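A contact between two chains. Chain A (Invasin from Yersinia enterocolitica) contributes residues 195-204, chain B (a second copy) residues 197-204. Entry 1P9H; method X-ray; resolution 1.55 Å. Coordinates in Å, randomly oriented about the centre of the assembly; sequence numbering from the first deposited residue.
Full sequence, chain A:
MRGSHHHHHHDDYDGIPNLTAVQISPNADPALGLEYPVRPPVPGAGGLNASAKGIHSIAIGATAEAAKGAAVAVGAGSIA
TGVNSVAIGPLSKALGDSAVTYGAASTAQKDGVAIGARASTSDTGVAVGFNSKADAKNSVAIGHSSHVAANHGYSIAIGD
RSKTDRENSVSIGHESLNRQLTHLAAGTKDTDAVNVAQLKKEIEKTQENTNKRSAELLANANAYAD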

# COMPACT_ATOMS: atom_id res chain seq x y z
N ASN A 195 -28.51 -9.49 4.32
CA ASN A 195 -28.88 -8.20 3.73
C ASN A 195 -30.36 -7.91 4.01
O ASN A 195 -31.07 -8.76 4.53
CB ASN A 195 -28.57 -8.13 2.22
CG ASN A 195 -29.38 -9.11 1.38
OD1 ASN A 195 -30.47 -9.54 1.76
ND2 ASN A 195 -28.85 -9.44 0.20
N VAL A 196 -30.79 -6.70 3.67
CA VAL A 196 -32.16 -6.27 3.91
C VAL A 196 -33.22 -7.17 3.28
O VAL A 196 -34.18 -7.57 3.95
CB VAL A 196 -32.37 -4.81 3.44
CG1 VAL A 196 -33.85 -4.43 3.52
CG2 VAL A 196 -31.54 -3.87 4.32
N ALA A 197 -33.04 -7.51 2.01
CA ALA A 197 -34.00 -8.36 1.30
C ALA A 197 -34.17 -9.69 2.02
O ALA A 197 -35.28 -10.23 2.12
CB ALA A 197 -33.52 -8.60 -0.13
N GLN A 198 -33.06 -10.22 2.51
CA GLN A 198 -33.03 -11.49 3.22
C GLN A 198 -33.79 -11.39 4.55
O GLN A 198 -34.54 -12.30 4.92
CB GLN A 198 -31.58 -11.89 3.45
CG GLN A 198 -31.34 -13.16 4.23
CD GLN A 198 -29.92 -13.64 4.07
OE1 GLN A 198 -28.98 -12.84 3.98
NE2 GLN A 198 -29.74 -14.96 4.04
N LEU A 199 -33.58 -10.29 5.26
CA LEU A 199 -34.26 -10.07 6.53
C LEU A 199 -35.77 -10.06 6.31
O LEU A 199 -36.51 -10.76 7.00
CB LEU A 199 -33.83 -8.73 7.13
CG LEU A 199 -34.56 -8.24 8.38
CD1 LEU A 199 -34.36 -9.23 9.52
CD2 LEU A 199 -34.04 -6.87 8.77
N LYS A 200 -36.21 -9.28 5.33
CA LYS A 200 -37.63 -9.18 5.01
C LYS A 200 -38.22 -10.53 4.60
O LYS A 200 -39.27 -10.93 5.09
CB LYS A 200 -37.84 -8.16 3.88
CG LYS A 200 -37.44 -6.74 4.26
CD LYS A 200 -37.66 -5.78 3.11
CE LYS A 200 -37.33 -4.35 3.52
NZ LYS A 200 -37.57 -3.39 2.41
N LYS A 201 -37.53 -11.22 3.69
CA LYS A 201 -37.99 -12.52 3.21
C LYS A 201 -38.20 -13.51 4.35
O LYS A 201 -39.29 -14.06 4.51
CB LYS A 201 -36.99 -13.08 2.21
N GLU A 202 -37.16 -13.72 5.16
CA GLU A 202 -37.25 -14.65 6.27
C GLU A 202 -38.39 -14.32 7.22
O GLU A 202 -39.10 -15.22 7.69
CB GLU A 202 -35.93 -14.68 7.05
CG GLU A 202 -34.75 -15.24 6.26
CD GLU A 202 -34.99 -16.66 5.78
OE1 GLU A 202 -35.90 -16.86 4.94
OE2 GLU A 202 -34.28 -17.57 6.24
N ILE A 203 -38.58 -13.04 7.50
CA ILE A 203 -39.65 -12.61 8.39
C ILE A 203 -41.01 -12.92 7.78
O ILE A 203 -41.88 -13.51 8.43
CB ILE A 203 -39.58 -11.09 8.68
CG1 ILE A 203 -38.29 -10.77 9.45
CG2 ILE A 203 -40.80 -10.65 9.48
CD1 ILE A 203 -38.13 -9.31 9.79
N GLU A 204 -41.20 -12.52 6.52
CA GLU A 204 -42.45 -12.75 5.82
C GLU A 204 -42.90 -14.20 5.97
O GLU A 204 -44.07 -14.48 6.24
CB GLU A 204 -42.30 -12.41 4.34
N ALA B 197 -29.86 -3.68 15.71
CA ALA B 197 -31.02 -2.85 16.03
C ALA B 197 -32.12 -3.03 14.99
O ALA B 197 -33.31 -3.08 15.31
CB ALA B 197 -30.61 -1.38 16.09
N GLN B 198 -31.71 -3.13 13.73
CA GLN B 198 -32.62 -3.30 12.61
C GLN B 198 -33.31 -4.66 12.67
O GLN B 198 -34.52 -4.76 12.42
CB GLN B 198 -31.82 -3.15 11.31
CG GLN B 198 -32.58 -3.36 10.03
CD GLN B 198 -31.80 -2.83 8.84
OE1 GLN B 198 -30.57 -2.91 8.81
NE2 GLN B 198 -32.51 -2.29 7.87
N LEU B 199 -32.56 -5.69 13.01
CA LEU B 199 -33.11 -7.04 13.12
C LEU B 199 -34.20 -7.05 14.18
O LEU B 199 -35.31 -7.52 13.95
CB LEU B 199 -32.00 -8.03 13.51
CG LEU B 199 -32.43 -9.46 13.84
CD1 LEU B 199 -33.08 -10.11 12.63
CD2 LEU B 199 -31.21 -10.26 14.27
N LYS B 200 -33.87 -6.51 15.35
CA LYS B 200 -34.82 -6.45 16.46
C LYS B 200 -36.07 -5.65 16.10
O LYS B 200 -37.20 -6.10 16.34
CB LYS B 200 -34.15 -5.83 17.69
CG LYS B 200 -32.99 -6.66 18.24
CD LYS B 200 -32.36 -5.99 19.44
CE LYS B 200 -31.25 -6.86 20.03
NZ LYS B 200 -30.64 -6.24 21.23
N LYS B 201 -35.87 -4.47 15.53
CA LYS B 201 -36.98 -3.61 15.15
C LYS B 201 -37.95 -4.31 14.20
O LYS B 201 -39.15 -4.39 14.48
CB LYS B 201 -36.45 -2.34 14.50
N GLU B 202 -37.44 -4.82 13.09
CA GLU B 202 -38.27 -5.50 12.11
C GLU B 202 -39.05 -6.66 12.72
O GLU B 202 -40.23 -6.85 12.41
CB GLU B 202 -37.41 -6.02 10.95
CG GLU B 202 -36.78 -4.92 10.11
CD GLU B 202 -37.81 -3.98 9.50
OE1 GLU B 202 -38.49 -3.26 10.27
OE2 GLU B 202 -37.93 -3.96 8.26
N ILE B 203 -38.40 -7.42 13.59
CA ILE B 203 -39.06 -8.55 14.24
C ILE B 203 -40.19 -8.06 15.15
O ILE B 203 -41.31 -8.56 15.07
CB ILE B 203 -38.07 -9.37 15.09
CG1 ILE B 203 -37.02 -10.02 14.18
CG2 ILE B 203 -38.81 -10.44 15.88
CD1 ILE B 203 -36.00 -10.86 14.92
N GLU B 204 -39.88 -7.09 16.00
CA GLU B 204 -40.86 -6.54 16.92
C GLU B 204 -42.16 -6.19 16.19
O GLU B 204 -43.25 -6.50 16.66
CB GLU B 204 -40.30 -5.29 17.60

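Two copies of one invasin chain pack helix against helix, running in broadly the same direction with 31° between their axes and a closest axial approach of 10.8 Å. No hydrogen bond crosses between the stretches; the contact is made mainly by side-chain packing, with 301 Å² buried in total over both sides. Along chain B, B:Ala197 opens the stretch out of reach of chain A. B:Gln198 is the first to touch. Its CA-to-CB bond points toward chain A, and the extended chain (chi1 and chi2 both t) brings its CG to A:Leu199, with B:Gln198 CG 4.0 Å from A:Leu199 CD2. Its NE2 lies 4.0 Å from A:Val196 CG2, a van der Waals contact; the amide's polar atoms find their hydrogen bonds outside this pair of stretches. B:Leu199 leaves its backbone sideways, but its end comes nearer, and B:Leu199 CD1 meets A:Leu199 CD1 at 3.5 Å. The two leucines share one rotamer (t, p) yet are not used alike: A:Leu199 points toward chain B and has 78 Å² covered, the largest share of any residue here, whereas B:Leu199 gives up 26 Å² to this partner. Both are buried in the whole assembly, as befits branched apolar side chains. B:Lys200 points away and keeps its long charged chain exposed; B:Lys201, modelled only to CB, is out of reach. One helical turn after B:Gln198, B:Glu202 again points toward chain A and has 57 Å² covered. Its aliphatic carbons do the packing: B:Glu202 CG lies 3.6 Å from A:Leu199 CD2, and B:Glu202 CB lies 3.6 Å from A:Ile203 CD1. With chi1 and chi2 both m, the side chain is bent; CB and CG face these apolar atoms, while the carboxylate oxygens stay beyond contact distance of the chain A stretch. B:Ile203 follows sideways and less tightly; its side chain comes nearest with B:Ile203 CG1 4.6 Å from A:Ile203 CD1, and its backbone makes the nearer approach, B:Ile203 N to A:Ile203 CD1 at 4.3 Å. A:Ile203, by contrast, points toward chain B and extends CD1 with chi2 t. B:Glu204, also modelled only to CB, makes no contact. On the chain A side, A:Asn195 caps the helix start: A:Asn195 OD1 accepts from A:Gln198 N at 2.8 Å, just before the turn carrying A:Val196 and A:Leu199.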